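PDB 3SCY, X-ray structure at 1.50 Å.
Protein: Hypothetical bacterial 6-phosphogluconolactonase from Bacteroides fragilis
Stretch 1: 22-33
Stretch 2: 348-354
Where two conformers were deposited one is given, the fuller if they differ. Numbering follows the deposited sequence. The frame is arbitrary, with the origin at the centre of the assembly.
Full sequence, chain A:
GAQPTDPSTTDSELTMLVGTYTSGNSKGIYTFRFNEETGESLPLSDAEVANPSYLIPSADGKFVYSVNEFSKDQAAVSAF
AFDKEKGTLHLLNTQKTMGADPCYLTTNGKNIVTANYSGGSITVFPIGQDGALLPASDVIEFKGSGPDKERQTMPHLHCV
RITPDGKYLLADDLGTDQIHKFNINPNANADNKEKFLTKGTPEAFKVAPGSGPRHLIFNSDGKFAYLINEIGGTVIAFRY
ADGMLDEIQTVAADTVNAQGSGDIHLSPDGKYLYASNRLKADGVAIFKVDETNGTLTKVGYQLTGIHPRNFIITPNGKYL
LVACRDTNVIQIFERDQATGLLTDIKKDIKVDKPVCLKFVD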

ATOM      1  N   THR A  22     -11.840  12.599  -1.734  1.00 23.88           N
ATOM      2  CA  THR A  22     -12.212  14.003  -1.843  1.00 24.30           C
ATOM      3  C   THR A  22     -13.739  14.235  -1.951  1.00 31.36           C
ATOM      4  O   THR A  22     -14.123  15.332  -2.349  1.00 32.76           O
ATOM      5  CB  THR A  22     -11.470  14.628  -3.035  1.00 26.48           C
ATOM      6  OG1 THR A  22     -11.692  13.847  -4.216  1.00 25.82           O
ATOM      7  CG2 THR A  22      -9.974  14.724  -2.786  1.00 25.04           C
ATOM      8  N   SER A  23     -14.589  13.253  -1.534  1.00 30.51           N
ATOM      9  CA  SER A  23     -16.068  13.395  -1.539  1.00 33.36           C
ATOM     10  C   SER A  23     -16.532  14.429  -0.515  1.00 41.69           C
ATOM     11  O   SER A  23     -17.663  14.907  -0.606  1.00 45.36           O
ATOM     12  CB  SER A  23     -16.765  12.063  -1.263  1.00 36.13           C
ATOM     13  OG  SER A  23     -16.173  11.350  -0.186  1.00 44.17           O
ATOM     14  N   GLY A  24     -15.673  14.747   0.451  1.00 36.53           N
ATOM     15  CA  GLY A  24     -15.954  15.735   1.486  1.00 37.37           C
ATOM     16  C   GLY A  24     -15.182  17.018   1.261  1.00 40.23           C
ATOM     17  O   GLY A  24     -15.157  17.535   0.142  1.00 42.04           O
ATOM     18  N   ASN A  25     -14.502  17.506   2.313  1.00 35.77           N
ATOM     19  CA  ASN A  25     -13.750  18.767   2.324  1.00 35.43           C
ATOM     20  C   ASN A  25     -12.285  18.623   1.916  1.00 34.46           C
ATOM     21  O   ASN A  25     -11.601  19.644   1.814  1.00 35.35           O
ATOM     22  CB  ASN A  25     -13.806  19.415   3.711  1.00 42.17           C
ATOM     23  CG  ASN A  25     -15.143  19.997   4.086  1.00 73.56           C
ATOM     24  OD1 ASN A  25     -15.869  20.565   3.257  1.00 68.02           O
ATOM     25  ND2 ASN A  25     -15.476  19.906   5.365  1.00 69.91           N
ATOM     26  N   SER A  26     -11.782  17.388   1.706  1.00 28.34           N
ATOM     27  CA  SER A  26     -10.375  17.239   1.323  1.00 26.67           C
ATOM     28  C   SER A  26     -10.083  17.798  -0.065  1.00 28.35           C
ATOM     29  O   SER A  26     -10.868  17.562  -0.984  1.00 29.78           O
ATOM     30  CB  SER A  26      -9.969  15.772   1.332  1.00 27.90           C
ATOM     31  OG  SER A  26      -8.671  15.631   0.782  1.00 27.69           O
ATOM     32  N   LYS A  27      -8.950  18.513  -0.223  1.00 26.43           N
ATOM     33  CA  LYS A  27      -8.527  19.048  -1.520  0.50 26.60           C
ATOM     34  C   LYS A  27      -7.860  17.959  -2.358  1.00 27.36           C
ATOM     35  O   LYS A  27      -7.850  18.035  -3.583  1.00 26.86           O
ATOM     36  CB  LYS A  27      -7.550  20.228  -1.365  0.50 30.02           C
ATOM     37  CG  LYS A  27      -8.181  21.530  -0.893  0.50 44.53           C
ATOM     38  CD  LYS A  27      -7.104  22.566  -0.618  0.50 49.95           C
ATOM     39  CE  LYS A  27      -7.652  23.857  -0.069  0.50 56.58           C
ATOM     40  NZ  LYS A  27      -8.259  24.703  -1.129  0.50 64.54           N
ATOM     41  N   GLY A  28      -7.282  16.967  -1.683  1.00 24.77           N
ATOM     42  CA  GLY A  28      -6.596  15.881  -2.363  1.00 24.44           C
ATOM     43  C   GLY A  28      -5.419  15.350  -1.587  1.00 23.74           C
ATOM     44  O   GLY A  28      -5.578  14.467  -0.744  1.00 24.00           O
ATOM     45  N   ILE A  29      -4.212  15.811  -1.944  1.00 20.07           N
ATOM     46  CA  ILE A  29      -2.985  15.332  -1.269  1.00 18.06           C
ATOM     47  C   ILE A  29      -2.501  16.394  -0.316  1.00 21.73           C
ATOM     48  O   ILE A  29      -2.385  17.555  -0.708  1.00 22.33           O
ATOM     49  CB  ILE A  29      -1.859  14.967  -2.288  1.00 20.61           C
ATOM     50  CG1 ILE A  29      -2.323  13.862  -3.244  1.00 19.26           C
ATOM     51  CG2 ILE A  29      -0.591  14.530  -1.555  1.00 20.44           C
ATOM     52  CD1 ILE A  29      -1.379  13.647  -4.438  1.00 19.92           C
ATOM     53  N   TYR A  30      -2.133  15.981   0.892  1.00 19.18           N
ATOM     54  CA  TYR A  30      -1.602  16.882   1.900  1.00 20.05           C
ATOM     55  C   TYR A  30      -0.202  16.434   2.248  1.00 24.05           C
ATOM     56  O   TYR A  30       0.079  15.225   2.283  1.00 22.72           O
ATOM     57  CB  TYR A  30      -2.498  16.895   3.138  1.00 20.69           C
ATOM     58  CG  TYR A  30      -3.864  17.490   2.887  1.00 22.38           C
ATOM     59  CD1 TYR A  30      -4.913  16.700   2.422  1.00 23.42           C
ATOM     60  CD2 TYR A  30      -4.096  18.853   3.056  1.00 24.83           C
ATOM     61  CE1 TYR A  30      -6.162  17.250   2.145  1.00 26.58           C
ATOM     62  CE2 TYR A  30      -5.341  19.417   2.772  1.00 27.31           C
ATOM     63  CZ  TYR A  30      -6.378  18.603   2.344  1.00 34.96           C
ATOM     64  OH  TYR A  30      -7.610  19.125   2.051  1.00 38.48           O
ATOM     65  N   THR A  31       0.690  17.401   2.479  1.00 21.57           N
ATOM     66  CA  THR A  31       2.064  17.088   2.855  1.00 20.73           C
ATOM     67  C   THR A  31       2.393  17.715   4.205  1.00 23.56           C
ATOM     68  O   THR A  31       1.874  18.785   4.544  1.00 23.67           O
ATOM     69  CB  THR A  31       3.059  17.504   1.802  1.00 22.67           C
ATOM     70  OG1 THR A  31       2.958  18.910   1.605  1.00 23.33           O
ATOM     71  CG2 THR A  31       2.859  16.769   0.472  1.00 21.90           C
ATOM     72  N   PHE A  32       3.241  17.021   4.968  1.00 20.94           N
ATOM     73  CA  PHE A  32       3.621  17.400   6.335  1.00 21.47           C
ATOM     74  C   PHE A  32       5.065  17.087   6.611  1.00 26.12           C
ATOM     75  O   PHE A  32       5.617  16.157   6.031  1.00 25.19           O
ATOM     76  CB  PHE A  32       2.768  16.605   7.383  1.00 23.04           C
ATOM     77  CG  PHE A  32       1.267  16.775   7.297  1.00 23.35           C
ATOM     78  CD1 PHE A  32       0.519  16.044   6.378  1.00 24.38           C
ATOM     79  CD2 PHE A  32       0.607  17.675   8.120  1.00 25.97           C
ATOM     80  CE1 PHE A  32      -0.858  16.222   6.276  1.00 25.49           C
ATOM     81  CE2 PHE A  32      -0.770  17.887   7.989  1.00 28.77           C
ATOM     82  CZ  PHE A  32      -1.498  17.138   7.079  1.00 25.13           C
ATOM     83  N   ARG A  33       5.658  17.807   7.565  1.00 24.55           N
ATOM     84  CA  ARG A  33       6.925  17.391   8.112  1.00 24.97           C
ATOM     85  C   ARG A  33       6.575  16.519   9.322  1.00 27.81           C
ATOM     86  O   ARG A  33       5.670  16.878  10.070  1.00 30.32           O
ATOM     87  CB  ARG A  33       7.807  18.580   8.518  1.00 27.20           C
ATOM     88  CG  ARG A  33       9.288  18.183   8.576  1.00 34.49           C
ATOM     89  CD  ARG A  33       9.892  18.097   7.177  1.00 41.67           C
ATOM     90  NE  ARG A  33      10.007  19.445   6.631  1.00 43.17           N
ATOM     91  CZ  ARG A  33      10.167  19.773   5.357  1.00 45.34           C
ATOM     92  NH1 ARG A  33      10.217  18.831   4.417  1.00 42.62           N
ATOM     93  NH2 ARG A  33      10.243  21.045   5.004  1.00 40.17           N
ATOM     94  N   ASP A 348      -2.512  13.816  17.314  1.00 29.56           N
ATOM     95  CA  ASP A 348      -3.332  13.602  16.122  1.00 27.04           C
ATOM     96  C   ASP A 348      -3.197  14.705  15.086  1.00 30.77           C
ATOM     97  O   ASP A 348      -3.131  15.883  15.429  1.00 30.76           O
ATOM     98  CB  ASP A 348      -4.803  13.511  16.490  1.00 29.09           C
ATOM     99  CG  ASP A 348      -5.260  12.289  17.241  1.00 32.55           C
ATOM    100  OD1 ASP A 348      -4.404  11.409  17.540  1.00 32.19           O
ATOM    101  OD2 ASP A 348      -6.473  12.203  17.535  1.00 37.75           O
ATOM    102  N   ILE A 349      -3.168  14.309  13.816  1.00 25.77           N
ATOM    103  CA  ILE A 349      -3.087  15.231  12.682  1.00 26.11           C
ATOM    104  C   ILE A 349      -4.461  15.267  12.024  1.00 31.80           C
ATOM    105  O   ILE A 349      -4.945  14.223  11.570  1.00 28.46           O
ATOM    106  CB  ILE A 349      -1.970  14.801  11.685  1.00 28.30           C
ATOM    107  CG1 ILE A 349      -0.589  14.650  12.392  1.00 28.06           C
ATOM    108  CG2 ILE A 349      -1.906  15.789  10.518  1.00 29.34           C
ATOM    109  CD1 ILE A 349       0.533  13.902  11.573  1.00 28.21           C
ATOM    110  N   LYS A 350      -5.085  16.456  11.957  1.00 31.77           N
ATOM    111  CA  LYS A 350      -6.408  16.624  11.355  1.00 32.71           C
ATOM    112  C   LYS A 350      -6.295  16.640   9.850  1.00 34.52           C
ATOM    113  O   LYS A 350      -5.534  17.435   9.303  1.00 35.17           O
ATOM    114  CB  LYS A 350      -7.102  17.918  11.850  1.00 37.33           C
ATOM    115  N   VAL A 351      -6.980  15.694   9.185  1.00 29.38           N
ATOM    116  CA  VAL A 351      -7.032  15.548   7.712  1.00 27.30           C
ATOM    117  C   VAL A 351      -8.388  14.953   7.370  1.00 29.23           C
ATOM    118  O   VAL A 351      -8.775  14.000   8.030  1.00 26.62           O
ATOM    119  CB  VAL A 351      -5.888  14.661   7.107  1.00 31.76           C
ATOM    120  CG1 VAL A 351      -5.941  14.647   5.581  1.00 31.38           C
ATOM    121  CG2 VAL A 351      -4.505  15.078   7.573  1.00 32.39           C
ATOM    122  N   ASP A 352      -9.094  15.441   6.331  1.00 27.90           N
ATOM    123  CA  ASP A 352     -10.368  14.809   5.985  1.00 27.68           C
ATOM    124  C   ASP A 352     -10.117  13.546   5.174  1.00 27.47           C
ATOM    125  O   ASP A 352      -9.356  13.569   4.195  1.00 25.96           O
ATOM    126  CB  ASP A 352     -11.327  15.751   5.223  1.00 30.92           C
ATOM    127  CG  ASP A 352     -12.806  15.394   5.383  1.00 43.55           C
ATOM    128  OD1 ASP A 352     -13.307  15.425   6.532  1.00 47.03           O
ATOM    129  OD2 ASP A 352     -13.469  15.107   4.357  1.00 43.43           O
ATOM    130  N   LYS A 353     -10.722  12.430   5.625  1.00 23.66           N
ATOM    131  CA  LYS A 353     -10.706  11.117   4.956  1.00 21.09           C
ATOM    132  C   LYS A 353      -9.292  10.668   4.532  1.00 22.65           C
ATOM    133  O   LYS A 353      -9.101  10.312   3.361  1.00 21.22           O
ATOM    134  CB  LYS A 353     -11.665  11.112   3.749  1.00 22.89           C
ATOM    135  CG  LYS A 353     -13.092  11.463   4.150  1.00 24.13           C
ATOM    136  CD  LYS A 353     -14.096  11.195   3.051  1.00 29.26           C
ATOM    137  CE  LYS A 353     -15.507  11.515   3.520  1.00 39.42           C
ATOM    138  NZ  LYS A 353     -15.671  12.939   3.896  1.00 51.81           N
ATOM    139  N   PRO A 354      -8.302  10.643   5.468  1.00 19.92           N
ATOM    140  CA  PRO A 354      -6.962  10.174   5.097  1.00 18.08           C
ATOM    141  C   PRO A 354      -6.967   8.680   4.879  1.00 19.48           C
ATOM    142  O   PRO A 354      -7.546   7.942   5.708  1.00 19.08           O
ATOM    143  CB  PRO A 354      -6.093  10.559   6.294  1.00 19.34           C
ATOM    144  CG  PRO A 354      -7.057  10.496   7.485  1.00 23.33           C
ATOM    145  CD  PRO A 354      -8.382  10.991   6.911  1.00 21.34           C
TER
HETATM  146  O   HOH W   1     -13.021  14.575   1.618  1.00 25.39           O

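A single carboxylate oxygen, OD2 of D352, gathers most of the polar chemistry of this contact. It accepts a weak hydrogen bond from the backbone of the 24-26 loop (N25 N to D352 OD2, 3.3 Å, 145° at the hydrogen), forms a salt bridge with its own neighbour in sequence (K353 NZ to D352 OD2, 3.1 Å), and takes a hydrogen bond from water 1 (water O to D352 OD2, 2.8 Å). The O of water 1 accepts from two backbone amides, G24 N (2.9 Å) and S26 N (3.1 Å), so three successive amides of the 24-26 loop are turned, directly or through water, to one negatively charged oxygen.

The two segments lie more than 300 residues apart in sequence. Their backbones come close at the loop end, where S26 CA and D352 CA are 5.3 Å apart, and separate toward the strand, where F32 CA and I349 CA are 9.5 Å apart. Polar groups dominate the narrow end, and apolar side chains span the wider one.

G24 sits where the lysine and the carboxylate converge: its CA is 3.7 Å from K353 NZ and 3.8 Å from D352 OD2. An ideal CB on G24 would point toward stretch 2 and fall 2.5 Å from K353 NZ and 2.6 Å from D352 OD2, so the missing side chain leaves room for the ion pair. Beside it, the CE methylene of K353 passes S23, with S23 OG 3.8 Å from K353 CE. S26 directs its CB toward stretch 2 and packs it 3.7 Å from D352 O, while its OG receives a weak hydrogen bond from G28 N (3.1 Å).

Along strand 28-33 the contact becomes apolar. Y30 and F32, two residues apart, both point toward stretch 2, whereas I29 between G28 and Y30 points away, in keeping with the alternation of a strand. V351 meets both rings with different methyls: Y30 CD1 lies 3.9 Å from V351 CG1, and F32 CZ lies 3.7 Å from V351 CG2. F32 also reaches I349, its CE2 3.5 Å from I349 CG2. These are van der Waals contacts between hydrocarbon surfaces, such as usually form where apolar groups are buried together. The tyrosine combines two roles, since its hydroxyl accepts a well-aligned hydrogen bond from the preceding turn (K27 N to Y30 OH, 2.7 Å, 171°), linking the ring that packs on V351 to the backbone of K27. In all, 387 Å² is buried, summed over both sides.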